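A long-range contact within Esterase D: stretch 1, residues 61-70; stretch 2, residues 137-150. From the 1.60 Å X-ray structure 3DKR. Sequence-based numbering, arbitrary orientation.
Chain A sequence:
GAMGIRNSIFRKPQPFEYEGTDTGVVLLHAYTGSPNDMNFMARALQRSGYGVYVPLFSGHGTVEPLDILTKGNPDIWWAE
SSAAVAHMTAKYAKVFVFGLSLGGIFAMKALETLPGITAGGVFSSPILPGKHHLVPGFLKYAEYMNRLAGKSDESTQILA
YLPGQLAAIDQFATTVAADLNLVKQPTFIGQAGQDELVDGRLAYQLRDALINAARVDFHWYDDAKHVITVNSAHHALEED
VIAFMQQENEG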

ATOM      1  N   GLY A  61      -9.502  -7.894  -6.807  1.00 19.74           N
ATOM      2  CA  GLY A  61     -10.754  -8.276  -6.139  1.00 20.46           C
ATOM      3  C   GLY A  61     -11.758  -9.004  -7.029  1.00 21.79           C
ATOM      4  O   GLY A  61     -12.960  -9.026  -6.739  1.00 21.88           O
ATOM      5  N   THR A  62     -11.286  -9.617  -8.113  1.00 22.14           N
ATOM      6  CA  THR A  62     -12.183 -10.432  -8.940  1.00 23.17           C
ATOM      7  C   THR A  62     -11.750 -11.887  -8.954  1.00 24.31           C
ATOM      8  O   THR A  62     -10.668 -12.244  -8.492  1.00 24.32           O
ATOM      9  CB  THR A  62     -12.262  -9.950 -10.397  1.00 23.00           C
ATOM     10  OG1 THR A  62     -11.122 -10.432 -11.127  1.00 22.78           O
ATOM     11  CG2 THR A  62     -12.378  -8.436 -10.485  1.00 23.18           C
ATOM     12  N   VAL A  63     -12.604 -12.712  -9.550  1.00 25.81           N
ATOM     13  CA  VAL A  63     -12.362 -14.143  -9.661  1.00 26.99           C
ATOM     14  C   VAL A  63     -11.284 -14.466 -10.718  1.00 26.81           C
ATOM     15  O   VAL A  63     -10.767 -15.585 -10.764  1.00 28.19           O
ATOM     16  CB  VAL A  63     -13.698 -14.875  -9.988  1.00 27.32           C
ATOM     17  CG1 VAL A  63     -14.133 -14.623 -11.427  1.00 28.49           C
ATOM     18  CG2 VAL A  63     -13.581 -16.355  -9.704  1.00 28.52           C
ATOM     19  N   GLU A  64     -10.926 -13.476 -11.535  1.00 25.55           N
ATOM     20  CA  GLU A  64     -10.041 -13.684 -12.673  1.00 24.62           C
ATOM     21  C   GLU A  64      -8.695 -12.954 -12.439  1.00 23.89           C
ATOM     22  O   GLU A  64      -8.617 -11.739 -12.653  1.00 22.40           O
ATOM     23  CB  GLU A  64     -10.723 -13.155 -13.939  1.00 24.89           C
ATOM     24  CG  GLU A  64      -9.883 -13.224 -15.197  1.00 25.14           C
ATOM     25  CD  GLU A  64      -9.271 -14.584 -15.388  1.00 25.78           C
ATOM     26  OE1 GLU A  64     -10.006 -15.510 -15.799  1.00 26.55           O
ATOM     27  OE2 GLU A  64      -8.064 -14.738 -15.119  1.00 24.54           O
ATOM     28  N   PRO A  65      -7.644 -13.689 -12.023  1.00 23.87           N
ATOM     29  CA  PRO A  65      -6.341 -13.040 -11.793  1.00 23.65           C
ATOM     30  C   PRO A  65      -5.789 -12.227 -12.967  1.00 22.98           C
ATOM     31  O   PRO A  65      -5.069 -11.258 -12.747  1.00 22.67           O
ATOM     32  CB  PRO A  65      -5.413 -14.211 -11.475  1.00 24.16           C
ATOM     33  CG  PRO A  65      -6.327 -15.263 -10.917  1.00 25.03           C
ATOM     34  CD  PRO A  65      -7.584 -15.128 -11.705  1.00 24.37           C
ATOM     35  N   LEU A  66      -6.130 -12.600 -14.198  1.00 21.93           N
ATOM     36  CA  LEU A  66      -5.707 -11.832 -15.369  1.00 21.33           C
ATOM     37  C   LEU A  66      -6.263 -10.413 -15.384  1.00 20.75           C
ATOM     38  O   LEU A  66      -5.679  -9.538 -16.026  1.00 21.01           O
ATOM     39  CB  LEU A  66      -6.082 -12.565 -16.662  1.00 22.23           C
ATOM     40  CG  LEU A  66      -5.282 -13.840 -16.885  1.00 23.78           C
ATOM     41  CD1 LEU A  66      -5.848 -14.639 -18.064  1.00 25.94           C
ATOM     42  CD2 LEU A  66      -3.796 -13.542 -17.094  1.00 26.22           C
ATOM     43  N   ASP A  67      -7.383 -10.177 -14.693  1.00 19.78           N
ATOM     44  CA  ASP A  67      -7.952  -8.826 -14.602  1.00 20.03           C
ATOM     45  C   ASP A  67      -6.961  -7.822 -14.020  1.00 18.93           C
ATOM     46  O   ASP A  67      -6.980  -6.639 -14.401  1.00 19.06           O
ATOM     47  CB  ASP A  67      -9.206  -8.811 -13.745  1.00 19.97           C
ATOM     48  CG  ASP A  67     -10.404  -9.458 -14.434  1.00 21.58           C
ATOM     49  OD1 ASP A  67     -10.354  -9.722 -15.665  1.00 21.57           O
ATOM     50  OD2 ASP A  67     -11.405  -9.675 -13.723  1.00 22.82           O
ATOM     51  N   ILE A  68      -6.110  -8.284 -13.113  1.00 18.40           N
ATOM     52  CA  ILE A  68      -5.075  -7.409 -12.521  1.00 18.18           C
ATOM     53  C   ILE A  68      -4.175  -6.904 -13.622  1.00 18.00           C
ATOM     54  O   ILE A  68      -3.807  -5.718 -13.673  1.00 17.71           O
ATOM     55  CB  ILE A  68      -4.225  -8.157 -11.459  1.00 18.28           C
ATOM     56  CG1 ILE A  68      -5.095  -8.532 -10.249  1.00 17.75           C
ATOM     57  CG2 ILE A  68      -3.023  -7.308 -11.040  1.00 18.98           C
ATOM     58  CD1 ILE A  68      -4.511  -9.591  -9.343  1.00 18.65           C
ATOM     59  N   LEU A  69      -3.838  -7.821 -14.535  1.00 18.61           N
ATOM     60  CA  LEU A  69      -2.877  -7.557 -15.589  1.00 19.46           C
ATOM     61  C   LEU A  69      -3.476  -6.832 -16.779  1.00 20.06           C
ATOM     62  O   LEU A  69      -2.759  -6.122 -17.481  1.00 21.29           O
ATOM     63  CB  LEU A  69      -2.283  -8.881 -16.075  1.00 19.52           C
ATOM     64  CG  LEU A  69      -1.508  -9.680 -15.028  1.00 19.69           C
ATOM     65  CD1 LEU A  69      -1.248 -11.108 -15.476  1.00 22.24           C
ATOM     66  CD2 LEU A  69      -0.184  -8.989 -14.717  1.00 22.17           C
ATOM     67  N   THR A  70      -4.770  -7.030 -17.033  1.00 21.16           N
ATOM     68  CA  THR A  70      -5.397  -6.451 -18.238  1.00 21.81           C
ATOM     69  C   THR A  70      -6.333  -5.265 -17.986  1.00 22.17           C
ATOM     70  O   THR A  70      -6.620  -4.505 -18.919  1.00 22.91           O
ATOM     71  CB  THR A  70      -6.206  -7.508 -19.018  1.00 22.13           C
ATOM     72  OG1 THR A  70      -7.363  -7.881 -18.270  1.00 22.20           O
ATOM     73  CG2 THR A  70      -5.348  -8.733 -19.323  1.00 23.55           C
TER
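Stretch 2 (137-150) GFLKYAEYMNRLAG

Stretch 2 is helical, continuing a helix already under way at Gly-137 and held by regular i to i+4 bonds such as Ala-142 N to Phe-138 O at 2.9 Å. It lies across a loop that turns into the helix containing residues 66-70. The two helices run obliquely, at 132° between their N-to-C directions, more nearly antiparallel than parallel, and their axes come no closer than 12.0 Å; the loop before the helix of stretch 1 makes the more intimate approach.

Its chief bump is Pro-65, with Pro-65 CA 5.7 Å from Ala-142 CA. The compact ring settles where Ala-142 offers only a methyl group: Pro-65 CG is 3.9 Å from Ala-142 CA, and Pro-65 CB is 3.9 Å from Ala-142 CB. Larger side chains border this hollow, with Tyr-141 CE2 4.2 Å from Pro-65 CB and Met-145 CB 4.3 Å from Pro-65 CG. Asn-146 also bends its end inward, bringing OD1 to 3.3 Å from Pro-65 CD. Lacking an amide hydrogen, proline can present this apolar ring without leaving a backbone donor unsatisfied.

One turn on, Ile-68 and Leu-69 meet aromatic rings: Ile-68 those of Tyr-141 and Phe-138, Leu-69 that of Phe-138. Ile-68 CD1 lies 3.7 Å from Tyr-141 CE2, while Ile-68 CG2 meets the edge of the Phe-138 ring, 4.1 Å from CE1. Phe-138 CZ reaches 3.8 Å from Leu-69 CG; its flat, wholly apolar ring suits this buried place among branched aliphatic chains. Near the other end, Val-63 CG2 touches the small Ala-149 CB at 3.8 Å.

No direct hydrogen bond joins the stretches. Instead, the hydroxyl of Tyr-141 gathers three waters: one accepts from Gly-61 N at 3.0 Å from its oxygen, and the other two donate to Thr-62 O, their oxygens lying 3.1 and 2.9 Å from it. Tyrosine thus combines an apolar ring against Ile-68 with a polar tip in a hydrated gap.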

ATOM      1  N   GLY A 137       5.209 -15.200  -6.314  1.00 23.03           N
ATOM      2  CA  GLY A 137       4.034 -14.818  -5.539  1.00 22.72           C
ATOM      3  C   GLY A 137       2.780 -14.694  -6.390  1.00 22.46           C
ATOM      4  O   GLY A 137       1.715 -15.192  -6.017  1.00 22.59           O
ATOM      5  N   PHE A 138       2.897 -14.029  -7.538  1.00 21.63           N
ATOM      6  CA  PHE A 138       1.747 -13.826  -8.422  1.00 21.69           C
ATOM      7  C   PHE A 138       1.277 -15.171  -8.958  1.00 21.98           C
ATOM      8  O   PHE A 138       0.091 -15.469  -8.933  1.00 21.91           O
ATOM      9  CB  PHE A 138       2.083 -12.884  -9.588  1.00 21.70           C
ATOM     10  CG  PHE A 138       0.871 -12.383 -10.323  1.00 22.21           C
ATOM     11  CD1 PHE A 138       0.446 -11.065 -10.180  1.00 21.02           C
ATOM     12  CD2 PHE A 138       0.127 -13.230 -11.151  1.00 21.92           C
ATOM     13  CE1 PHE A 138      -0.673 -10.607 -10.853  1.00 21.70           C
ATOM     14  CE2 PHE A 138      -0.998 -12.769 -11.813  1.00 22.90           C
ATOM     15  CZ  PHE A 138      -1.396 -11.456 -11.667  1.00 23.50           C
ATOM     16  N   LEU A 139       2.218 -15.986  -9.432  1.00 22.50           N
ATOM     17  CA  LEU A 139       1.865 -17.301  -9.968  1.00 22.58           C
ATOM     18  C   LEU A 139       1.141 -18.154  -8.918  1.00 22.90           C
ATOM     19  O   LEU A 139       0.156 -18.827  -9.233  1.00 23.45           O
ATOM     20  CB  LEU A 139       3.105 -18.022 -10.528  1.00 22.77           C
ATOM     21  CG  LEU A 139       3.706 -17.365 -11.776  1.00 22.02           C
ATOM     22  CD1 LEU A 139       5.164 -17.818 -12.036  1.00 21.69           C
ATOM     23  CD2 LEU A 139       2.834 -17.634 -12.991  1.00 22.98           C
ATOM     24  N   LYS A 140       1.599 -18.089  -7.670  1.00 22.81           N
ATOM     25  CA  LYS A 140       1.009 -18.889  -6.587  1.00 23.47           C
ATOM     26  C   LYS A 140      -0.373 -18.352  -6.206  1.00 23.32           C
ATOM     27  O   LYS A 140      -1.296 -19.115  -5.937  1.00 24.06           O
ATOM     28  CB  LYS A 140       1.929 -18.909  -5.373  1.00 24.19           C
ATOM     29  CG  LYS A 140       3.171 -19.748  -5.573  1.00 25.20           C
ATOM     30  N   TYR A 141      -0.498 -17.033  -6.176  1.00 22.83           N
ATOM     31  CA  TYR A 141      -1.783 -16.374  -5.973  1.00 22.31           C
ATOM     32  C   TYR A 141      -2.792 -16.849  -7.009  1.00 23.21           C
ATOM     33  O   TYR A 141      -3.886 -17.282  -6.656  1.00 23.67           O
ATOM     34  CB  TYR A 141      -1.600 -14.851  -6.071  1.00 21.76           C
ATOM     35  CG  TYR A 141      -2.891 -14.066  -6.205  1.00 20.69           C
ATOM     36  CD1 TYR A 141      -3.655 -13.771  -5.090  1.00 19.70           C
ATOM     37  CD2 TYR A 141      -3.333 -13.602  -7.442  1.00 19.25           C
ATOM     38  CE1 TYR A 141      -4.821 -13.042  -5.198  1.00 19.70           C
ATOM     39  CE2 TYR A 141      -4.520 -12.871  -7.558  1.00 20.48           C
ATOM     40  CZ  TYR A 141      -5.253 -12.593  -6.430  1.00 18.94           C
ATOM     41  OH  TYR A 141      -6.431 -11.876  -6.510  1.00 20.25           O
ATOM     42  N   ALA A 142      -2.415 -16.775  -8.287  1.00 24.09           N
ATOM     43  CA  ALA A 142      -3.312 -17.154  -9.377  1.00 25.35           C
ATOM     44  C   ALA A 142      -3.711 -18.628  -9.249  1.00 26.59           C
ATOM     45  O   ALA A 142      -4.877 -18.996  -9.457  1.00 26.68           O
ATOM     46  CB  ALA A 142      -2.662 -16.891 -10.719  1.00 25.27           C
ATOM     47  N   GLU A 143      -2.748 -19.466  -8.887  1.00 27.39           N
ATOM     48  CA  GLU A 143      -3.018 -20.894  -8.755  1.00 28.50           C
ATOM     49  C   GLU A 143      -3.996 -21.181  -7.619  1.00 29.34           C
ATOM     50  O   GLU A 143      -4.943 -21.973  -7.787  1.00 29.95           O
ATOM     51  CB  GLU A 143      -1.719 -21.662  -8.555  1.00 28.42           C
ATOM     52  CG  GLU A 143      -1.901 -23.159  -8.642  1.00 29.87           C
ATOM     53  CD  GLU A 143      -0.587 -23.912  -8.703  1.00 32.47           C
ATOM     54  OE1 GLU A 143       0.428 -23.327  -9.143  1.00 33.05           O
ATOM     55  OE2 GLU A 143      -0.579 -25.097  -8.307  1.00 33.09           O
ATOM     56  N   TYR A 144      -3.776 -20.538  -6.476  1.00 30.08           N
ATOM     57  CA  TYR A 144      -4.674 -20.670  -5.329  1.00 31.18           C
ATOM     58  C   TYR A 144      -6.079 -20.228  -5.691  1.00 31.36           C
ATOM     59  O   TYR A 144      -7.053 -20.924  -5.392  1.00 31.27           O
ATOM     60  CB  TYR A 144      -4.179 -19.845  -4.139  1.00 32.39           C
ATOM     61  CG  TYR A 144      -5.170 -19.778  -2.992  1.00 33.95           C
ATOM     62  CD1 TYR A 144      -5.214 -20.778  -2.026  1.00 35.95           C
ATOM     63  CD2 TYR A 144      -6.067 -18.712  -2.875  1.00 35.26           C
ATOM     64  CE1 TYR A 144      -6.121 -20.726  -0.973  1.00 35.89           C
ATOM     65  CE2 TYR A 144      -6.982 -18.653  -1.829  1.00 35.74           C
ATOM     66  CZ  TYR A 144      -7.004 -19.663  -0.880  1.00 36.04           C
ATOM     67  OH  TYR A 144      -7.905 -19.615   0.169  1.00 36.29           O
ATOM     68  N   MET A 145      -6.184 -19.063  -6.325  1.00 31.58           N
ATOM     69  CA  MET A 145      -7.481 -18.494  -6.656  1.00 32.08           C
ATOM     70  C   MET A 145      -8.211 -19.351  -7.677  1.00 32.03           C
ATOM     71  O   MET A 145      -9.380 -19.668  -7.479  1.00 32.05           O
ATOM     72  CB  MET A 145      -7.339 -17.058  -7.175  1.00 32.27           C
ATOM     73  CG  MET A 145      -6.850 -16.076  -6.115  1.00 33.84           C
ATOM     74  SD  MET A 145      -7.930 -15.905  -4.685  1.00 37.51           S
ATOM     75  CE  MET A 145      -9.379 -15.213  -5.466  1.00 38.11           C
ATOM     76  N   ASN A 146      -7.526 -19.732  -8.751  1.00 32.42           N
ATOM     77  CA  ASN A 146      -8.157 -20.517  -9.812  1.00 32.70           C
ATOM     78  C   ASN A 146      -8.546 -21.915  -9.355  1.00 32.87           C
ATOM     79  O   ASN A 146      -9.609 -22.412  -9.733  1.00 33.40           O
ATOM     80  CB  ASN A 146      -7.271 -20.575 -11.051  1.00 32.64           C
ATOM     81  CG  ASN A 146      -7.193 -19.238 -11.766  1.00 33.15           C
ATOM     82  OD1 ASN A 146      -8.105 -18.404 -11.656  1.00 33.19           O
ATOM     83  ND2 ASN A 146      -6.109 -19.023 -12.498  1.00 32.57           N
ATOM     84  N   ARG A 147      -7.716 -22.525  -8.512  1.00 32.82           N
ATOM     85  CA  ARG A 147      -8.064 -23.814  -7.911  1.00 33.19           C
ATOM     86  C   ARG A 147      -9.388 -23.706  -7.157  1.00 33.50           C
ATOM     87  O   ARG A 147     -10.331 -24.455  -7.438  1.00 33.86           O
ATOM     88  CB  ARG A 147      -6.958 -24.291  -6.971  1.00 32.88           C
ATOM     89  N   LEU A 148      -9.470 -22.743  -6.237  1.00 33.74           N
ATOM     90  CA  LEU A 148     -10.682 -22.529  -5.431  1.00 34.04           C
ATOM     91  C   LEU A 148     -11.932 -22.263  -6.286  1.00 34.57           C
ATOM     92  O   LEU A 148     -13.041 -22.662  -5.910  1.00 34.61           O
ATOM     93  CB  LEU A 148     -10.477 -21.377  -4.434  1.00 34.47           C
ATOM     94  N   ALA A 149     -11.745 -21.613  -7.436  1.00 34.72           N
ATOM     95  CA  ALA A 149     -12.852 -21.252  -8.330  1.00 34.98           C
ATOM     96  C   ALA A 149     -13.168 -22.319  -9.385  1.00 35.22           C
ATOM     97  O   ALA A 149     -14.082 -22.140 -10.194  1.00 35.67           O
ATOM     98  CB  ALA A 149     -12.546 -19.922  -9.023  1.00 34.95           C
ATOM     99  N   GLY A 150     -12.412 -23.413  -9.390  1.00 34.84           N
ATOM    100  CA  GLY A 150     -12.574 -24.450 -10.410  1.00 34.85           C
ATOM    101  C   GLY A 150     -12.211 -23.974 -11.803  1.00 34.57           C
ATOM    102  O   GLY A 150     -12.737 -24.479 -12.802  1.00 34.80           O
TER
HETATM  103  O   HOH W   1      -6.853  -9.019  -6.083  1.00 18.78           O
HETATM  104  O   HOH W   2      -7.610 -12.082  -8.843  1.00 21.74           O
HETATM  105  O   HOH W   3      -9.339 -11.346  -6.097  1.00 32.19           O